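Alpha-1,3-glucanase (Streptomyces thermodiastaticus, PDB 7C7D) probably hydrolyses alpha-1,3-glucosidic linkages in alpha-1,3-glucan, as a thermostable glycoside hydrolase of family 87. Local coordinates at residues 305-310 with 330-335; 354-359 with 378-383. One frame throughout, in Å; residues are numbered along the deposited sequence. Where two conformers were deposited one is given.

Along the chain, contact 1 comes first: the strand at 309-311 is joined by 331-333 after an excursion of 19 residues, which closes one turn of a right-handed parallel beta-helix. Contact 2 follows once contact 1 is complete, 354-359 meeting 378-383 across 18 intervening residues. The two loops are therefore in series, neither nested nor crossed. They are tied together by the next step of the same wall, where strands 331-333 and 355-357 are neighbours: L331 O lies 2.9 Å from N356 N and L333 O 2.8 Å from N358 N, both probable hydrogen bonds. Four successive coils thus line up side by side, and W332 packs against N358 between the two contacts.

Contact 1 (305-310 with 330-335); sequences PDNFVN and GLWLTG
V309 with L331 and N310 with W332 form two parallel beta bridges, joining consecutive coils of the beta-helix. The backbone of V309 is gripped twice: its N donates to G330 O at 3.0 Å, nearly straight at 165°, and its O accepts W332 N at 2.9 Å. F308 enters just before the strand, with its CB 3.1 Å from G330 O. Its ring lies alongside L331 and points the same way, CD2 coming to 3.9 Å from L331 CG, while CD1 of L331 sits in plane at the ring edge. V309 CG2 covers one face of that ring, over its centre. On the same side of the sheet V309 CG1 meets L333 CD2 at 3.9 Å, and L331 and L333 go on to touch L355 of the following coil.

The other side carries N310 and W332. With CG anti to the backbone N (chi1 -165°), the N310 amide runs beside the indole, the two planes 15° apart, and OD1 approaches W332 CE3 to 3.1 Å. N307 ND2 donates to N310 OD1 at 2.9 Å, D278 OD1 takes N310 ND2, and N307 OD1 accepts V329 N. An alanine at N310 would probably leave N307 ND2 and D278 OD1 without their mates and open a gap beside CE3 of W332. The contact thus divides its chemistry: aliphatic and aromatic groups pack on the V309 side, whereas on the N310 side a chain of amide hydrogen bonds fixes the rotation of the group that lies against the tryptophan.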
loop_
_atom_site.group_PDB
_atom_site.type_symbol
_atom_site.label_atom_id
_atom_site.label_comp_id
_atom_site.label_asym_id
_atom_site.label_seq_id
_atom_site.Cartn_x
_atom_site.Cartn_y
_atom_site.Cartn_z
ATOM N N PRO A 305 14.845 -6.981 11.126
ATOM C CA PRO A 305 14.324 -5.612 10.951
ATOM C C PRO A 305 14.844 -4.959 9.674
ATOM O O PRO A 305 15.499 -3.922 9.705
ATOM C CB PRO A 305 14.846 -4.911 12.211
ATOM C CG PRO A 305 16.172 -5.580 12.459
ATOM C CD PRO A 305 15.933 -7.035 12.123
ATOM N N ASP A 306 14.528 -5.567 8.530
ATOM C CA ASP A 306 15.092 -5.154 7.242
ATOM C C ASP A 306 14.295 -3.998 6.642
ATOM O O ASP A 306 13.807 -4.064 5.515
ATOM C CB ASP A 306 15.108 -6.322 6.264
ATOM C CG ASP A 306 15.802 -7.540 6.808
ATOM O OD1 ASP A 306 16.788 -7.385 7.564
ATOM O OD2 ASP A 306 15.361 -8.659 6.460
ATOM N N ASN A 307 14.212 -2.917 7.407
ATOM C CA ASN A 307 13.201 -1.892 7.206
ATOM C C ASN A 307 13.844 -0.525 7.006
ATOM O O ASN A 307 15.017 -0.314 7.314
ATOM C CB ASN A 307 12.277 -1.861 8.426
ATOM C CG ASN A 307 11.613 -3.205 8.670
ATOM O OD1 ASN A 307 11.412 -3.971 7.733
ATOM N ND2 ASN A 307 11.258 -3.494 9.917
ATOM N N PHE A 308 13.058 0.419 6.477
ATOM C CA PHE A 308 13.511 1.809 6.414
ATOM C C PHE A 308 13.494 2.445 7.805
ATOM O O PHE A 308 14.521 2.938 8.283
ATOM C CB PHE A 308 12.689 2.572 5.360
ATOM C CG PHE A 308 12.546 4.060 5.600
ATOM C CD1 PHE A 308 13.652 4.905 5.667
ATOM C CD2 PHE A 308 11.284 4.624 5.721
ATOM C CE1 PHE A 308 13.498 6.279 5.868
ATOM C CE2 PHE A 308 11.122 5.990 5.913
ATOM C CZ PHE A 308 12.219 6.823 5.987
ATOM N N VAL A 309 12.355 2.397 8.497
ATOM C CA VAL A 309 12.270 2.822 9.891
ATOM C C VAL A 309 11.752 1.656 10.715
ATOM O O VAL A 309 10.746 1.032 10.360
ATOM C CB VAL A 309 11.360 4.052 10.074
ATOM C CG1 VAL A 309 11.140 4.331 11.555
ATOM C CG2 VAL A 309 11.975 5.253 9.382
ATOM N N ASN A 310 12.451 1.357 11.808
ATOM C CA ASN A 310 12.068 0.295 12.728
ATOM C C ASN A 310 12.070 0.882 14.128
ATOM O O ASN A 310 13.133 1.204 14.663
ATOM C CB ASN A 310 13.062 -0.858 12.633
ATOM C CG ASN A 310 12.542 -2.120 13.261
ATOM O OD1 ASN A 310 11.691 -2.794 12.688
ATOM N ND2 ASN A 310 13.065 -2.466 14.434
ATOM N N GLY A 330 8.281 -0.732 5.105
ATOM C CA GLY A 330 8.712 0.649 5.005
ATOM C C GLY A 330 8.911 1.284 6.369
ATOM O O GLY A 330 10.023 1.689 6.723
ATOM N N LEU A 331 7.843 1.372 7.157
ATOM C CA LEU A 331 7.910 1.923 8.507
ATOM C C LEU A 331 7.194 0.968 9.446
ATOM O O LEU A 331 5.967 0.825 9.380
ATOM C CB LEU A 331 7.298 3.324 8.589
ATOM C CG LEU A 331 7.963 4.430 7.761
ATOM C CD1 LEU A 331 7.403 4.501 6.340
ATOM C CD2 LEU A 331 7.818 5.782 8.451
ATOM N N TRP A 332 7.968 0.303 10.294
ATOM C CA TRP A 332 7.437 -0.553 11.340
ATOM C C TRP A 332 7.567 0.259 12.617
ATOM O O TRP A 332 8.664 0.409 13.156
ATOM C CB TRP A 332 8.244 -1.843 11.395
ATOM C CG TRP A 332 7.670 -2.800 12.349
ATOM C CD1 TRP A 332 6.573 -3.580 12.153
ATOM C CD2 TRP A 332 8.122 -3.054 13.679
ATOM N NE1 TRP A 332 6.325 -4.325 13.274
ATOM C CE2 TRP A 332 7.265 -4.023 14.227
ATOM C CE3 TRP A 332 9.177 -2.565 14.456
ATOM C CZ2 TRP A 332 7.429 -4.519 15.518
ATOM C CZ3 TRP A 332 9.345 -3.060 15.733
ATOM C CH2 TRP A 332 8.475 -4.028 16.252
ATOM N N LEU A 333 6.455 0.830 13.074
ATOM C CA LEU A 333 6.473 1.854 14.109
ATOM C C LEU A 333 5.931 1.299 15.417
ATOM O O LEU A 333 4.855 0.688 15.449
ATOM C CB LEU A 333 5.671 3.081 13.667
ATOM C CG LEU A 333 6.299 3.817 12.475
ATOM C CD1 LEU A 333 5.285 4.703 11.747
ATOM C CD2 LEU A 333 7.509 4.638 12.918
ATOM N N THR A 334 6.682 1.518 16.492
ATOM C CA THR A 334 6.296 1.083 17.823
ATOM C C THR A 334 6.686 2.168 18.809
ATOM O O THR A 334 7.491 3.047 18.503
ATOM C CB THR A 334 7.056 -0.185 18.232
ATOM O OG1 THR A 334 8.471 0.069 18.196
ATOM C CG2 THR A 334 6.726 -1.335 17.301
ATOM N N GLY A 335 6.121 2.088 20.011
ATOM C CA GLY A 335 6.532 3.008 21.053
ATOM C C GLY A 335 6.016 4.414 20.799
ATOM O O GLY A 335 4.948 4.623 20.218
#

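Contact 2 (354-359 with 378-383); sequences GLNLNG and ALAMWS
L355 and L379, N356 and A380, and L357 and M381 face one another as parallel neighbours on adjacent coils. On the leucine side, L355 CB meets L379 CD2 at 3.8 Å. Further on, L357 and M381 run side by side, CD1 of the leucine 4.1 Å from CG of the methionine. On the other side the N356 amide rests against a small partner, its CG 3.9 Å from A380 CB. At the end of the pairing W382 has CG anti to the backbone N (chi1 -177°), and its indole lies alongside the N358 side chain, pointing the same way. In one of the two deposited conformers of N358, the amide and ring planes are 5° apart and N358 CG is 3.7 Å from W382 CE3.

These side chains are held in step by the main chain. L355 N donates to A378 O at 3.1 Å, A380 N to L355 O at 2.9 Å and L357 N to A380 O at 2.9 Å. W382 N reaches L357 O from 38° above the carbonyl plane. G354 N adds a weak bond to A378 O, and a CB at G354 would collide with that same oxygen.

Further out, F393 of strand 392-394, in another wall of the coil, packs on L355, L357, L379 and M381, which places this side inside the beta-helix. W382 NE1 donates to K438 O, so the indole is tethered at the end remote from CE3. The side chains on the interior side therefore meet through apolar contacts, while the backbone bonds join the strands; on the other side N356 packs against A380 and N358 lies beside W382, with a hydrogen bond fixing the indole's rotation.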
loop_
_atom_site.group_PDB
_atom_site.type_symbol
_atom_site.label_atom_id
_atom_site.label_comp_id
_atom_site.label_asym_id
_atom_site.label_seq_id
_atom_site.Cartn_x
_atom_site.Cartn_y
_atom_site.Cartn_z
ATOM N N GLY A 354 3.641 -1.931 3.982
ATOM C CA GLY A 354 4.213 -0.623 3.711
ATOM C C GLY A 354 4.494 0.149 4.986
ATOM O O GLY A 354 5.607 0.644 5.204
ATOM N N LEU A 355 3.484 0.274 5.842
ATOM C CA LEU A 355 3.618 0.926 7.131
ATOM C C LEU A 355 2.698 0.211 8.107
ATOM O O LEU A 355 1.557 -0.112 7.769
ATOM C CB LEU A 355 3.244 2.416 7.036
ATOM C CG LEU A 355 3.160 3.228 8.334
ATOM C CD1 LEU A 355 3.498 4.695 8.067
ATOM C CD2 LEU A 355 1.775 3.125 8.982
ATOM N N ASN A 356 3.195 -0.013 9.320
ATOM C CA ASN A 356 2.408 -0.612 10.386
ATOM C C ASN A 356 2.581 0.205 11.655
ATOM O O ASN A 356 3.705 0.399 12.122
ATOM C CB ASN A 356 2.843 -2.058 10.628
ATOM C CG ASN A 356 1.844 -2.830 11.464
ATOM O OD1 ASN A 356 1.110 -2.249 12.261
ATOM N ND2 ASN A 356 1.787 -4.140 11.267
ATOM N N LEU A 357 1.470 0.688 12.210
ATOM C CA LEU A 357 1.479 1.291 13.540
ATOM C C LEU A 357 1.259 0.151 14.521
ATOM O O LEU A 357 0.128 -0.211 14.847
ATOM C CB LEU A 357 0.402 2.360 13.668
ATOM C CG LEU A 357 0.462 3.510 12.662
ATOM C CD1 LEU A 357 -0.619 4.537 12.975
ATOM C CD2 LEU A 357 1.833 4.163 12.662
ATOM N N ASN A 358 2.359 -0.438 14.985
ATOM C CA ASN A 358 2.288 -1.621 15.846
ATOM C C ASN A 358 2.281 -1.207 17.319
ATOM O O ASN A 358 3.216 -1.443 18.081
ATOM C CB ASN A 358 3.420 -2.590 15.524
ATOM C CG ASN A 358 3.253 -3.935 16.208
ATOM O OD1 ASN A 358 2.162 -4.284 16.667
ATOM N ND2 ASN A 358 4.333 -4.696 16.281
ATOM N N GLY A 359 1.182 -0.586 17.708
ATOM C CA GLY A 359 0.902 -0.257 19.099
ATOM C C GLY A 359 1.428 1.102 19.507
ATOM O O GLY A 359 2.404 1.621 18.963
ATOM N N ALA A 378 -0.995 -3.106 3.089
ATOM C CA ALA A 378 -0.228 -1.947 2.639
ATOM C C ALA A 378 -0.048 -0.945 3.769
ATOM O O ALA A 378 1.076 -0.510 4.052
ATOM C CB ALA A 378 -0.858 -1.301 1.405
ATOM N N LEU A 379 -1.147 -0.592 4.441
ATOM C CA LEU A 379 -1.135 0.211 5.658
ATOM C C LEU A 379 -1.885 -0.559 6.726
ATOM O O LEU A 379 -2.995 -1.039 6.477
ATOM C CB LEU A 379 -1.833 1.558 5.446
ATOM C CG LEU A 379 -1.216 2.510 4.427
ATOM C CD1 LEU A 379 -2.071 3.779 4.348
ATOM C CD2 LEU A 379 0.215 2.858 4.795
ATOM N N ALA A 380 -1.290 -0.679 7.908
ATOM C CA ALA A 380 -1.920 -1.418 8.987
ATOM C C ALA A 380 -1.755 -0.688 10.308
ATOM O O ALA A 380 -0.777 0.034 10.529
ATOM C CB ALA A 380 -1.335 -2.832 9.127
ATOM N N MET A 381 -2.728 -0.897 11.188
ATOM C CA MET A 381 -2.625 -0.553 12.598
ATOM C C MET A 381 -2.873 -1.829 13.382
ATOM O O MET A 381 -3.904 -2.481 13.209
ATOM C CB MET A 381 -3.672 0.494 12.975
ATOM C CG MET A 381 -3.535 1.794 12.226
ATOM S SD MET A 381 -4.559 3.065 12.988
ATOM C CE MET A 381 -4.675 4.253 11.656
ATOM N N TRP A 382 -1.926 -2.204 14.225
ATOM C CA TRP A 382 -2.051 -3.423 15.013
ATOM C C TRP A 382 -1.840 -3.035 16.466
ATOM O O TRP A 382 -0.710 -2.767 16.882
ATOM C CB TRP A 382 -1.031 -4.458 14.554
ATOM C CG TRP A 382 -1.127 -5.775 15.253
ATOM C CD1 TRP A 382 -2.208 -6.289 15.908
ATOM C CD2 TRP A 382 -0.085 -6.749 15.365
ATOM N NE1 TRP A 382 -1.898 -7.529 16.429
ATOM C CE2 TRP A 382 -0.600 -7.833 16.104
ATOM C CE3 TRP A 382 1.234 -6.809 14.908
ATOM C CZ2 TRP A 382 0.162 -8.964 16.397
ATOM C CZ3 TRP A 382 1.990 -7.931 15.199
ATOM C CH2 TRP A 382 1.452 -8.993 15.936
ATOM N N SER A 383 -2.927 -2.991 17.232
ATOM C CA SER A 383 -2.891 -2.430 18.585
ATOM C C SER A 383 -2.465 -3.477 19.614
ATOM O O SER A 383 -3.210 -3.871 20.511
ATOM C CB SER A 383 -4.226 -1.785 18.928
ATOM O OG SER A 383 -4.308 -0.507 18.318
#